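Glutathione transferase (Leptospira interrogans serovar Lai, PDB 3UBK) probably binds glutathione and conjugates it to electrophilic substrates. Local coordinates at residues Lys5-Ser10 with Glu30-Ala35; Asn13-Val18 with Lys50-Glu55. One frame throughout, in Å; residues are numbered along the deposited sequence.

Contact 1 of 2, residues Lys5-Ser10 with Glu30-Ala35; sequences KLHGAS and EQIRIA
Gln31 reaches from the strand 29-32 to the turn after strand 4-7 and spends both amide hydrogens there. Its NE2 donates to Gly8 O at 2.9 Å along a nearly straight line (173°), with the acceptor in the amide plane. The same NE2 donates to Ser10 OG at 3.0 Å, more bent (141°) and tilted from that plane. CG stands anti to the backbone N (chi1 -176°) and the chain stays extended, which carries the amide past Leu6 O to Gly8. OE1 accepts from Lys19 and is hydrogen-bonded to a bound glycerol, so amide nitrogen and oxygen each face partners of matching kind and the rotation about chi3 is settled.

The backbones form a parallel ladder. Leu6 N donates to Glu30 O, Ile32 N to Leu6 O, and Gly8 N to Ile32 O, each at 2.8 Å. On the opposite sheet face from Gln31, the His7 ring has Ile32 CG1 over one face; ND1 comes 3.9 Å from Ile32 CB, while NE2 is hydrogen-bonded to Glu55 OE1.

The ladder's last bond is Gly8 N to Ile32 O; beyond it the Gln31 amide satisfies Gly8 O, a carbonyl past the paired strands, and also reaches Ser10 OG, holding the turn to its neighbour strand.

Contact 2 of 2, residues Asn13-Val18 with Lys50-Glu55; sequences NYVNKV and KIPVLE
The slightly puckered ring of Pro52 is what helix 13-25 packs on, and the helix meets it on one face and along its outer rim. Over that face sits Val15 CG2, 3.8 Å from Pro52 CB. Two other side chains approach the rim roughly in the mean ring plane: Tyr14 CB lies 3.6 Å from Pro52 CD, and Val18 CG2 lies 3.9 Å from Pro52 CG. Tyr14 O also touches Pro52 CG, at 3.6 Å. Of the Tyr14 side chain only CB meets the proline; with CG anti to the carbonyl carbon (chi1 -67°), the phenol ring leads off to make an edge-to-face contact with His161.

Val15 spans two residues with one methyl. Its CG2, set anti to the carbonyl carbon, meets Ile51 CD1 at 3.9 Å as well as the proline. Residues 13-18 and 50-55 exchange no hydrogen bond, so the fit between them is apolar: five residues, three of them buried, with Leu6 also packing on Pro52 and Val18.

The peptide bond before Pro52 is cis, and the CA atoms of Ile51 and Pro52 are accordingly just 3.0 Å apart. Lys50 and Ile51 are glutathione-binding residues, seen as such in a structure of this protein, although no glutathione is bound to this chain. A cis-proline ahead of a strand, packed against the first helix and directly following a glutathione-binding residue, is the hallmark cis-Pro loop of the thioredoxin-like N-terminal domain of glutathione transferases.

Contacts 1 and 2 have centres 8 Å apart and lie within the N-terminal glutathione transferase domain. Their segments alternate along the chain: 5-10, 13-18, 30-35, then 50-55. Contact 1 pairs the two strands of the beta-alpha-beta unit 4-7, 13-25, 29-32, whose helix supplies one half of contact 2. Strand 4-7 lies between 29-32 and the antiparallel 53-56 in the four-stranded sheet, and a backbone hydrogen bond from Glu55 N to Lys5 O, 2.8 Å, ties contact 2 to contact 1 between the neighbouring strands 53-56 and 4-7. Val15 CB also packs 3.5 Å from Ala9 O. One compact arrangement of sheet and helix therefore carries the loop with Lys50 and Ile51, at the glutathione site.

Contact 1 of 2, residues Lys5-Ser10 with Glu30-Ala35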
ATOM      1  N   LYS A   5     -15.711   0.091  16.070  1.00 35.75           N
ATOM      2  CA  LYS A   5     -16.674   0.559  15.083  1.00 37.23           C
ATOM      3  C   LYS A   5     -15.992   0.627  13.728  1.00 35.14           C
ATOM      4  O   LYS A   5     -14.931   1.234  13.597  1.00 35.00           O
ATOM      5  CB  LYS A   5     -17.226   1.928  15.479  1.00 39.85           C
ATOM      6  CG  LYS A   5     -18.229   1.868  16.632  1.00 49.80           C
ATOM      7  CD  LYS A   5     -18.605   3.248  17.127  1.00 65.33           C
ATOM      8  CE  LYS A   5     -19.347   3.165  18.454  1.00 81.44           C
ATOM      9  NZ  LYS A   5     -19.642   4.515  19.005  1.00 85.80           N
ATOM     10  N   LEU A   6     -16.596  -0.008  12.730  1.00 35.37           N
ATOM     11  CA  LEU A   6     -16.105   0.038  11.361  1.00 35.65           C
ATOM     12  C   LEU A   6     -17.034   0.896  10.499  1.00 40.98           C
ATOM     13  O   LEU A   6     -18.168   0.498  10.224  1.00 38.12           O
ATOM     14  CB  LEU A   6     -16.045  -1.380  10.788  1.00 33.69           C
ATOM     15  CG  LEU A   6     -15.509  -1.568   9.365  1.00 36.84           C
ATOM     16  CD1 LEU A   6     -14.056  -1.102   9.288  1.00 46.80           C
ATOM     17  CD2 LEU A   6     -15.642  -3.026   8.944  1.00 39.50           C
ATOM     18  N   HIS A   7     -16.553   2.061  10.077  1.00 34.91           N
ATOM     19  CA  HIS A   7     -17.346   2.964   9.244  1.00 37.05           C
ATOM     20  C   HIS A   7     -17.119   2.626   7.790  1.00 36.42           C
ATOM     21  O   HIS A   7     -15.977   2.624   7.315  1.00 34.91           O
ATOM     22  CB  HIS A   7     -16.954   4.422   9.493  1.00 36.96           C
ATOM     23  CG  HIS A   7     -17.061   4.841  10.925  1.00 38.62           C
ATOM     24  ND1 HIS A   7     -18.079   5.646  11.392  1.00 48.90           N
ATOM     25  CD2 HIS A   7     -16.284   4.558  11.999  1.00 47.23           C
ATOM     26  CE1 HIS A   7     -17.921   5.842  12.690  1.00 56.37           C
ATOM     27  NE2 HIS A   7     -16.837   5.196  13.083  1.00 40.55           N
ATOM     28  N   GLY A   8     -18.204   2.328   7.084  1.00 37.20           N
ATOM     29  CA  GLY A   8     -18.138   2.028   5.656  1.00 36.68           C
ATOM     30  C   GLY A   8     -19.103   0.915   5.269  1.00 40.25           C
ATOM     31  O   GLY A   8     -19.346  -0.007   6.047  1.00 36.31           O
ATOM     32  N   ALA A   9     -19.636   0.991   4.054  1.00 41.31           N
ATOM     33  CA  ALA A   9     -20.673   0.063   3.595  1.00 45.48           C
ATOM     34  C   ALA A   9     -20.101  -1.230   3.021  1.00 42.16           C
ATOM     35  O   ALA A   9     -18.949  -1.276   2.573  1.00 38.92           O
ATOM     36  CB  ALA A   9     -21.586   0.749   2.576  1.00 46.75           C
ATOM     37  N   SER A  10     -20.925  -2.274   3.014  1.00 36.25           N
ATOM     38  CA  SER A  10     -20.478  -3.607   2.632  1.00 35.77           C
ATOM     39  C   SER A  10     -20.277  -3.775   1.139  1.00 36.99           C
ATOM     40  O   SER A  10     -19.895  -4.847   0.704  1.00 37.67           O
ATOM     41  CB  SER A  10     -21.438  -4.686   3.148  1.00 34.92           C
ATOM     42  OG  SER A  10     -21.505  -4.692   4.572  1.00 39.86           O
ATOM     43  N   GLU A  30     -19.308  -2.983  15.485  1.00 36.94           N
ATOM     44  CA  GLU A  30     -20.494  -2.486  14.806  1.00 44.75           C
ATOM     45  C   GLU A  30     -20.088  -1.850  13.487  1.00 42.19           C
ATOM     46  O   GLU A  30     -19.117  -1.095  13.423  1.00 41.08           O
ATOM     47  CB  GLU A  30     -21.263  -1.492  15.673  1.00 50.03           C
ATOM     48  CG  GLU A  30     -22.355  -2.161  16.517  1.00 68.21           C
ATOM     49  CD  GLU A  30     -23.369  -1.173  17.072  1.00 79.45           C
ATOM     50  OE1 GLU A  30     -23.117   0.054  17.003  1.00 77.59           O
ATOM     51  OE2 GLU A  30     -24.418  -1.631  17.579  1.00 79.10           O
ATOM     52  N   GLN A  31     -20.815  -2.175  12.429  1.00 37.49           N
ATOM     53  CA  GLN A  31     -20.554  -1.557  11.143  1.00 38.99           C
ATOM     54  C   GLN A  31     -21.511  -0.387  10.929  1.00 43.32           C
ATOM     55  O   GLN A  31     -22.733  -0.544  11.014  1.00 43.02           O
ATOM     56  CB  GLN A  31     -20.690  -2.580  10.021  1.00 41.15           C
ATOM     57  CG  GLN A  31     -20.330  -2.046   8.656  1.00 40.92           C
ATOM     58  CD  GLN A  31     -20.411  -3.121   7.585  1.00 42.41           C
ATOM     59  OE1 GLN A  31     -20.738  -4.280   7.872  1.00 42.58           O
ATOM     60  NE2 GLN A  31     -20.110  -2.748   6.346  1.00 37.85           N
ATOM     61  N   ILE A  32     -20.937   0.784  10.668  1.00 41.43           N
ATOM     62  CA  ILE A  32     -21.700   2.004  10.443  1.00 44.13           C
ATOM     63  C   ILE A  32     -21.667   2.315   8.965  1.00 46.33           C
ATOM     64  O   ILE A  32     -20.619   2.649   8.413  1.00 41.40           O
ATOM     65  CB  ILE A  32     -21.119   3.193  11.229  1.00 46.92           C
ATOM     66  CG1 ILE A  32     -21.074   2.856  12.722  1.00 47.10           C
ATOM     67  CG2 ILE A  32     -21.938   4.469  10.978  1.00 46.99           C
ATOM     68  CD1 ILE A  32     -22.366   2.250  13.227  1.00 56.55           C
ATOM     69  N   ARG A  33     -22.822   2.178   8.322  1.00 43.07           N
ATOM     70  CA  ARG A  33     -22.902   2.301   6.882  1.00 49.65           C
ATOM     71  C   ARG A  33     -22.898   3.766   6.504  1.00 56.35           C
ATOM     72  O   ARG A  33     -23.822   4.510   6.824  1.00 58.47           O
ATOM     73  CB  ARG A  33     -24.165   1.617   6.354  1.00 51.05           C
ATOM     74  CG  ARG A  33     -24.211   1.442   4.844  1.00 55.81           C
ATOM     75  CD  ARG A  33     -25.439   0.640   4.455  1.00 54.81           C
ATOM     76  NE  ARG A  33     -26.527   0.920   5.382  1.00 54.08           N
ATOM     77  CZ  ARG A  33     -26.796   0.194   6.463  1.00 54.32           C
ATOM     78  NH1 ARG A  33     -26.066  -0.888   6.748  1.00 41.31           N
ATOM     79  NH2 ARG A  33     -27.800   0.553   7.254  1.00 47.18           N
ATOM     80  N   ILE A  34     -21.823   4.178   5.854  1.00 56.67           N
ATOM     81  CA  ILE A  34     -21.753   5.478   5.242  1.00 55.99           C
ATOM     82  C   ILE A  34     -21.041   5.292   3.916  1.00 59.99           C
ATOM     83  O   ILE A  34     -20.455   4.229   3.648  1.00 48.91           O
ATOM     84  CB  ILE A  34     -20.971   6.486   6.105  1.00 57.59           C
ATOM     85  CG1 ILE A  34     -19.566   5.950   6.408  1.00 59.52           C
ATOM     86  CG2 ILE A  34     -21.733   6.799   7.386  1.00 62.60           C
ATOM     87  CD1 ILE A  34     -18.631   6.972   7.017  1.00 58.95           C
ATOM     88  N   ALA A  35     -21.114   6.328   3.085  1.00 62.77           N
ATOM     89  CA  ALA A  35     -20.414   6.366   1.811  1.00 64.71           C
ATOM     90  C   ALA A  35     -19.243   7.328   1.948  1.00 64.03           C
ATOM     91  O   ALA A  35     -19.213   8.142   2.879  1.00 61.11           O
ATOM     92  CB  ALA A  35     -21.356   6.829   0.707  1.00 65.36           C
TER

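Contact 2 of 2, residues Asn13-Val18 with Lys50-Glu55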
ATOM      1  N   ASN A  13     -14.902  -3.046  -1.338  1.00 36.83           N
ATOM      2  CA  ASN A  13     -13.966  -4.142  -1.120  1.00 37.53           C
ATOM      3  C   ASN A  13     -12.910  -3.870  -0.029  1.00 40.74           C
ATOM      4  O   ASN A  13     -12.429  -4.805   0.625  1.00 33.83           O
ATOM      5  CB  ASN A  13     -13.334  -4.641  -2.425  1.00 45.80           C
ATOM      6  CG  ASN A  13     -12.907  -3.518  -3.348  1.00 54.20           C
ATOM      7  OD1 ASN A  13     -11.941  -3.668  -4.097  1.00 58.64           O
ATOM      8  ND2 ASN A  13     -13.616  -2.389  -3.302  1.00 53.06           N
ATOM      9  N   TYR A  14     -12.564  -2.602   0.179  1.00 35.97           N
ATOM     10  CA  TYR A  14     -11.637  -2.239   1.255  1.00 34.59           C
ATOM     11  C   TYR A  14     -12.279  -2.385   2.634  1.00 36.37           C
ATOM     12  O   TYR A  14     -11.618  -2.782   3.586  1.00 30.38           O
ATOM     13  CB  TYR A  14     -11.075  -0.828   1.040  1.00 33.70           C
ATOM     14  CG  TYR A  14     -10.183  -0.816  -0.186  1.00 40.12           C
ATOM     15  CD1 TYR A  14     -10.696  -0.513  -1.441  1.00 43.06           C
ATOM     16  CD2 TYR A  14      -8.847  -1.187  -0.097  1.00 31.65           C
ATOM     17  CE1 TYR A  14      -9.882  -0.539  -2.578  1.00 42.44           C
ATOM     18  CE2 TYR A  14      -8.031  -1.211  -1.223  1.00 39.61           C
ATOM     19  CZ  TYR A  14      -8.560  -0.888  -2.462  1.00 43.29           C
ATOM     20  OH  TYR A  14      -7.769  -0.924  -3.591  1.00 52.92           O
ATOM     21  N   VAL A  15     -13.565  -2.069   2.735  1.00 31.34           N
ATOM     22  CA  VAL A  15     -14.311  -2.329   3.968  1.00 32.39           C
ATOM     23  C   VAL A  15     -14.330  -3.835   4.199  1.00 32.99           C
ATOM     24  O   VAL A  15     -14.045  -4.330   5.302  1.00 31.76           O
ATOM     25  CB  VAL A  15     -15.769  -1.763   3.875  1.00 31.82           C
ATOM     26  CG1 VAL A  15     -16.626  -2.243   5.041  1.00 33.24           C
ATOM     27  CG2 VAL A  15     -15.738  -0.245   3.816  1.00 34.40           C
ATOM     28  N   ASN A  16     -14.629  -4.579   3.145  1.00 28.69           N
ATOM     29  CA  ASN A  16     -14.749  -6.017   3.269  1.00 32.85           C
ATOM     30  C   ASN A  16     -13.434  -6.686   3.622  1.00 36.52           C
ATOM     31  O   ASN A  16     -13.418  -7.648   4.385  1.00 31.35           O
ATOM     32  CB  ASN A  16     -15.373  -6.628   2.011  1.00 34.61           C
ATOM     33  CG  ASN A  16     -16.835  -6.289   1.901  1.00 37.25           C
ATOM     34  OD1 ASN A  16     -17.457  -5.925   2.896  1.00 34.99           O
ATOM     35  ND2 ASN A  16     -17.387  -6.380   0.705  1.00 35.36           N
ATOM     36  N   LYS A  17     -12.335  -6.190   3.055  1.00 33.22           N
ATOM     37  CA  LYS A  17     -11.006  -6.643   3.454  1.00 30.20           C
ATOM     38  C   LYS A  17     -10.838  -6.587   4.990  1.00 32.27           C
ATOM     39  O   LYS A  17     -10.391  -7.548   5.619  1.00 32.01           O
ATOM     40  CB  LYS A  17      -9.945  -5.778   2.757  1.00 31.10           C
ATOM     41  CG  LYS A  17      -8.507  -5.935   3.264  1.00 30.13           C
ATOM     42  CD  LYS A  17      -7.667  -4.809   2.627  1.00 33.28           C
ATOM     43  CE  LYS A  17      -6.232  -4.769   3.083  1.00 43.42           C
ATOM     44  NZ  LYS A  17      -5.629  -3.460   2.621  1.00 32.88           N
ATOM     45  N   VAL A  18     -11.189  -5.458   5.589  1.00 29.54           N
ATOM     46  CA  VAL A  18     -11.065  -5.286   7.044  1.00 32.15           C
ATOM     47  C   VAL A  18     -12.046  -6.199   7.801  1.00 33.46           C
ATOM     48  O   VAL A  18     -11.703  -6.848   8.804  1.00 33.01           O
ATOM     49  CB  VAL A  18     -11.286  -3.810   7.463  1.00 31.54           C
ATOM     50  CG1 VAL A  18     -11.419  -3.690   8.984  1.00 29.05           C
ATOM     51  CG2 VAL A  18     -10.137  -2.905   6.942  1.00 24.54           C
ATOM     52  N   LYS A  50     -12.166   8.666   2.437  1.00 47.67           N
ATOM     53  CA  LYS A  50     -12.314   7.258   2.066  1.00 43.55           C
ATOM     54  C   LYS A  50     -12.943   6.426   3.175  1.00 39.55           C
ATOM     55  O   LYS A  50     -12.990   6.837   4.334  1.00 39.83           O
ATOM     56  CB  LYS A  50     -10.955   6.647   1.719  1.00 45.13           C
ATOM     57  CG  LYS A  50     -10.130   7.442   0.716  1.00 55.59           C
ATOM     58  CD  LYS A  50     -10.544   7.133  -0.702  1.00 61.17           C
ATOM     59  CE  LYS A  50      -9.500   7.619  -1.694  1.00 64.90           C
ATOM     60  NZ  LYS A  50      -9.693   6.961  -3.007  1.00 65.74           N
ATOM     61  N   ILE A  51     -13.421   5.247   2.796  1.00 40.34           N
ATOM     62  CA  ILE A  51     -13.807   4.220   3.747  1.00 40.70           C
ATOM     63  C   ILE A  51     -12.943   3.008   3.425  1.00 37.16           C
ATOM     64  O   ILE A  51     -12.508   2.855   2.286  1.00 43.56           O
ATOM     65  CB  ILE A  51     -15.303   3.871   3.626  1.00 40.33           C
ATOM     66  CG1 ILE A  51     -15.692   3.634   2.154  1.00 39.27           C
ATOM     67  CG2 ILE A  51     -16.132   4.993   4.245  1.00 36.05           C
ATOM     68  CD1 ILE A  51     -17.078   2.964   1.951  1.00 42.47           C
ATOM     69  N   PRO A  52     -12.688   2.139   4.411  1.00 34.31           N
ATOM     70  CA  PRO A  52     -13.174   2.140   5.791  1.00 34.91           C
ATOM     71  C   PRO A  52     -12.394   3.053   6.731  1.00 35.88           C
ATOM     72  O   PRO A  52     -11.236   3.408   6.469  1.00 33.92           O
ATOM     73  CB  PRO A  52     -12.936   0.684   6.232  1.00 33.88           C
ATOM     74  CG  PRO A  52     -11.705   0.310   5.493  1.00 32.69           C
ATOM     75  CD  PRO A  52     -11.912   0.921   4.119  1.00 33.41           C
ATOM     76  N   VAL A  53     -13.045   3.416   7.830  1.00 31.60           N
ATOM     77  CA  VAL A  53     -12.371   4.028   8.961  1.00 33.87           C
ATOM     78  C   VAL A  53     -12.669   3.153  10.167  1.00 37.31           C
ATOM     79  O   VAL A  53     -13.823   2.770  10.384  1.00 36.82           O
ATOM     80  CB  VAL A  53     -12.896   5.444   9.257  1.00 35.99           C
ATOM     81  CG1 VAL A  53     -12.070   6.104  10.346  1.00 34.52           C
ATOM     82  CG2 VAL A  53     -12.890   6.303   7.996  1.00 42.87           C
ATOM     83  N   LEU A  54     -11.638   2.823  10.943  1.00 28.75           N
ATOM     84  CA  LEU A  54     -11.832   2.106  12.198  1.00 33.38           C
ATOM     85  C   LEU A  54     -11.865   3.096  13.349  1.00 37.47           C
ATOM     86  O   LEU A  54     -11.002   3.982  13.460  1.00 39.52           O
ATOM     87  CB  LEU A  54     -10.709   1.096  12.437  1.00 32.78           C
ATOM     88  CG  LEU A  54     -10.847   0.197  13.676  1.00 40.47           C
ATOM     89  CD1 LEU A  54     -11.654  -1.042  13.328  1.00 42.72           C
ATOM     90  CD2 LEU A  54      -9.473  -0.199  14.191  1.00 34.35           C
ATOM     91  N   GLU A  55     -12.867   2.958  14.207  1.00 34.71           N
ATOM     92  CA  GLU A  55     -12.937   3.791  15.405  1.00 33.38           C
ATOM     93  C   GLU A  55     -12.815   2.921  16.652  1.00 37.83           C
ATOM     94  O   GLU A  55     -13.527   1.925  16.797  1.00 34.26           O
ATOM     95  CB  GLU A  55     -14.250   4.580  15.437  1.00 38.15           C
ATOM     96  CG  GLU A  55     -14.460   5.385  16.710  1.00 39.26           C
ATOM     97  CD  GLU A  55     -15.812   6.102  16.742  1.00 43.50           C
ATOM     98  OE1 GLU A  55     -16.572   5.976  15.766  1.00 38.06           O
ATOM     99  OE2 GLU A  55     -16.113   6.776  17.746  1.00 50.19           O
TER